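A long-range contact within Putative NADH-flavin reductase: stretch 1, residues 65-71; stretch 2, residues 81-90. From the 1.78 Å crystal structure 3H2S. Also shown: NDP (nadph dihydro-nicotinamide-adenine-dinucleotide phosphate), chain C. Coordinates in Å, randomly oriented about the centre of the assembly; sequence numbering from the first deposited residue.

Stretch 1 (65-71) AVVDALS
Stretch 2, residues 81-90: LHLDFATHLV

A strand laid against a helix commonly packs through alternate side chains, and this pair is a compact example. Residues 65-68 form an extended strand (phi/psi from -149/155 to -93/97) that gives way to loop at 69-71; residues 81-90 are one segment of a longer helix, with phi near -60° and psi near -45°. The axes run almost antiparallel, at 172°, and approach to 10.4 Å. Register is set by CA-CA distances of 7.6 Å for Asp-68 and Ala-86 and 6.6 Å for Ser-71 and His-82.

Val-66 (t) and Asp-68 (t) point toward the helix, whereas Val-67 points away. Val-66 CG1 meets Leu-89 CD2 (chi1 t, chi2 p) at 3.5 Å, an apolar contact. One helical turn earlier, Phe-85 (m, chi2 -47°) receives Leu-70 (m, t): CD1 of Leu-70 lies over the ring face, 3.7 Å from the centroid, in a CH-pi contact.

No direct hydrogen bond joins the stretches. Asp-68 OD1 instead accepts from Leu-70 N (3.1 Å), bracing the turn, while a water lies 2.7 Å from Asp-68 OD2 and 2.8 Å from His-82 O, bridging strand and helix. NADPH adds a second link through weak hydrogen bonds, Ser-71 N to NDP O4B (3.3 Å) and His-82 NE2 to NDP O2D (3.4 Å), with His-82 at chi1 -80°, chi2 114°.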

# COMPACT_ATOMS: atom_id res chain seq x y z
N ALA A 65 -16.68 -7.22 9.86
CA ALA A 65 -16.37 -7.08 8.44
C ALA A 65 -16.34 -5.62 8.01
O ALA A 65 -17.04 -4.76 8.58
CB ALA A 65 -17.37 -7.83 7.59
N VAL A 66 -15.59 -5.37 6.95
CA VAL A 66 -15.50 -4.06 6.32
C VAL A 66 -15.70 -4.22 4.82
O VAL A 66 -15.16 -5.13 4.21
CB VAL A 66 -14.11 -3.41 6.57
CG1 VAL A 66 -14.05 -2.04 5.90
CG2 VAL A 66 -13.87 -3.27 8.07
N VAL A 67 -16.48 -3.31 4.23
CA VAL A 67 -16.62 -3.31 2.79
C VAL A 67 -16.09 -2.00 2.22
O VAL A 67 -16.48 -0.92 2.67
CB VAL A 67 -18.08 -3.53 2.35
CG1 VAL A 67 -18.18 -3.50 0.80
CG2 VAL A 67 -18.60 -4.84 2.91
N ASP A 68 -15.17 -2.10 1.27
CA ASP A 68 -14.61 -0.91 0.60
C ASP A 68 -15.40 -0.60 -0.69
O ASP A 68 -15.20 -1.25 -1.71
CB ASP A 68 -13.11 -1.10 0.32
CG ASP A 68 -12.48 0.09 -0.42
OD1 ASP A 68 -13.21 0.98 -0.89
OD2 ASP A 68 -11.22 0.11 -0.54
N ALA A 69 -16.36 0.32 -0.59
CA ALA A 69 -17.13 0.74 -1.76
C ALA A 69 -16.81 2.18 -2.15
O ALA A 69 -17.65 2.87 -2.71
CB ALA A 69 -18.64 0.59 -1.49
N LEU A 70 -15.61 2.64 -1.80
CA LEU A 70 -15.18 3.99 -2.15
C LEU A 70 -14.82 4.06 -3.63
O LEU A 70 -14.37 3.06 -4.21
CB LEU A 70 -13.95 4.39 -1.31
CG LEU A 70 -14.18 4.57 0.18
CD1 LEU A 70 -12.86 4.38 0.95
CD2 LEU A 70 -14.84 5.91 0.51
N SER A 71 -14.97 5.25 -4.21
CA SER A 71 -14.54 5.47 -5.58
C SER A 71 -13.93 6.85 -5.79
O SER A 71 -13.87 7.66 -4.87
CB SER A 71 -15.69 5.25 -6.55
OG SER A 71 -15.18 4.93 -7.84
N LEU A 81 -6.25 7.35 -4.92
CA LEU A 81 -7.05 7.03 -3.73
C LEU A 81 -7.59 5.61 -3.70
O LEU A 81 -7.76 5.03 -2.62
CB LEU A 81 -8.18 8.03 -3.55
CG LEU A 81 -7.80 9.46 -3.17
CD1 LEU A 81 -9.05 10.35 -3.12
CD2 LEU A 81 -7.08 9.49 -1.82
N HIS A 82 -7.90 5.04 -4.86
CA HIS A 82 -8.28 3.64 -4.92
C HIS A 82 -7.25 2.78 -4.19
O HIS A 82 -7.59 1.87 -3.42
CB HIS A 82 -8.41 3.17 -6.36
CG HIS A 82 -9.71 3.55 -7.00
ND1 HIS A 82 -9.79 4.43 -8.05
CD2 HIS A 82 -10.98 3.16 -6.73
CE1 HIS A 82 -11.04 4.49 -8.47
NE2 HIS A 82 -11.79 3.74 -7.67
N LEU A 83 -5.98 3.04 -4.50
CA LEU A 83 -4.88 2.34 -3.85
C LEU A 83 -4.71 2.72 -2.37
O LEU A 83 -4.67 1.84 -1.50
CB LEU A 83 -3.59 2.58 -4.63
CG LEU A 83 -2.32 1.87 -4.14
CD1 LEU A 83 -2.51 0.34 -4.06
CD2 LEU A 83 -1.16 2.23 -5.06
N ASP A 84 -4.63 4.02 -2.09
CA ASP A 84 -4.39 4.50 -0.72
C ASP A 84 -5.47 4.06 0.27
O ASP A 84 -5.15 3.70 1.40
CB ASP A 84 -4.26 6.04 -0.71
CG ASP A 84 -2.94 6.53 -1.30
OD1 ASP A 84 -2.00 5.72 -1.49
OD2 ASP A 84 -2.86 7.73 -1.61
N PHE A 85 -6.74 4.12 -0.11
CA PHE A 85 -7.79 3.66 0.81
C PHE A 85 -7.55 2.18 1.15
O PHE A 85 -7.78 1.75 2.29
CB PHE A 85 -9.17 3.78 0.17
CG PHE A 85 -9.59 5.20 -0.14
CD1 PHE A 85 -9.44 6.21 0.80
CD2 PHE A 85 -10.34 5.46 -1.28
CE1 PHE A 85 -10.00 7.47 0.60
CE2 PHE A 85 -10.89 6.74 -1.49
CZ PHE A 85 -10.67 7.74 -0.56
N ALA A 86 -7.23 1.36 0.14
CA ALA A 86 -7.05 -0.07 0.36
C ALA A 86 -5.84 -0.38 1.23
O ALA A 86 -5.91 -1.25 2.10
CB ALA A 86 -6.97 -0.82 -0.98
N THR A 87 -4.70 0.25 0.92
CA THR A 87 -3.49 0.01 1.71
C THR A 87 -3.74 0.41 3.16
O THR A 87 -3.25 -0.23 4.08
CB THR A 87 -2.26 0.77 1.17
OG1 THR A 87 -2.47 2.19 1.29
CG2 THR A 87 -1.96 0.41 -0.31
N HIS A 88 -4.47 1.51 3.36
CA HIS A 88 -4.76 1.96 4.72
C HIS A 88 -5.63 0.94 5.44
O HIS A 88 -5.38 0.59 6.60
CB HIS A 88 -5.44 3.33 4.72
CG HIS A 88 -5.64 3.89 6.10
ND1 HIS A 88 -4.58 4.09 6.96
CD2 HIS A 88 -6.76 4.09 6.83
CE1 HIS A 88 -5.05 4.50 8.13
NE2 HIS A 88 -6.37 4.47 8.09
N LEU A 89 -6.71 0.51 4.77
CA LEU A 89 -7.60 -0.50 5.37
C LEU A 89 -6.87 -1.79 5.76
O LEU A 89 -7.04 -2.31 6.86
CB LEU A 89 -8.77 -0.82 4.43
CG LEU A 89 -9.80 -1.80 5.01
CD1 LEU A 89 -10.24 -1.42 6.44
CD2 LEU A 89 -11.02 -1.95 4.10
N VAL A 90 -6.09 -2.33 4.82
CA VAL A 90 -5.27 -3.50 5.10
C VAL A 90 -4.37 -3.31 6.33
O VAL A 90 -4.25 -4.20 7.18
CB VAL A 90 -4.43 -3.94 3.86
CG1 VAL A 90 -3.37 -4.98 4.26
CG2 VAL A 90 -5.36 -4.52 2.78
PA NDP C . -19.75 6.28 -6.05
O1A NDP C . -19.13 7.29 -7.06
O2A NDP C . -21.23 6.16 -5.99
O5B NDP C . -19.11 7.03 -4.67
C5B NDP C . -18.41 6.03 -3.88
C4B NDP C . -18.17 6.58 -2.42
O4B NDP C . -16.91 7.21 -2.39
C3B NDP C . -19.20 7.68 -2.00
O3B NDP C . -19.75 7.26 -0.80
C2B NDP C . -18.27 8.95 -1.80
O2B NDP C . -18.65 9.87 -0.84
C1B NDP C . -16.95 8.21 -1.41
N9A NDP C . -15.78 9.08 -1.64
C8A NDP C . -15.35 9.50 -2.92
N7A NDP C . -14.25 10.26 -2.87
C5A NDP C . -13.92 10.31 -1.50
C6A NDP C . -12.84 10.93 -0.85
N6A NDP C . -11.97 11.66 -1.60
N1A NDP C . -12.89 11.05 0.52
C2A NDP C . -13.81 10.28 1.17
N3A NDP C . -14.77 9.47 0.65
C4A NDP C . -14.85 9.57 -0.72
O3 NDP C . -19.14 4.96 -6.66
PN NDP C . -19.62 3.51 -7.21
O1N NDP C . -20.61 2.91 -6.18
O2N NDP C . -20.26 3.83 -8.52
O5D NDP C . -18.37 2.47 -7.32
C5D NDP C . -18.01 1.59 -6.25
C4D NDP C . -16.83 0.74 -6.74
O4D NDP C . -17.24 0.20 -7.99
C3D NDP C . -15.46 1.45 -6.96
O3D NDP C . -14.43 0.59 -6.65
C2D NDP C . -15.55 1.79 -8.49
O2D NDP C . -14.28 1.86 -9.07
C1D NDP C . -16.26 0.47 -8.96
N1N NDP C . -16.75 0.59 -10.33
C2N NDP C . -16.09 -0.25 -11.33
C3N NDP C . -16.46 0.08 -12.78
C7N NDP C . -16.17 -1.12 -13.66
O7N NDP C . -15.14 -1.77 -13.49
N7N NDP C . -16.98 -1.36 -14.76
C4N NDP C . -17.78 0.75 -13.07
C5N NDP C . -18.19 1.79 -12.07
C6N NDP C . -17.70 1.65 -10.65
P2B NDP C . -19.83 10.95 -1.16
O1X NDP C . -21.21 10.19 -1.23
O2X NDP C . -19.96 11.84 0.13
O3X NDP C . -19.57 11.72 -2.41
O HOH W 1 -10.18 1.78 -2.44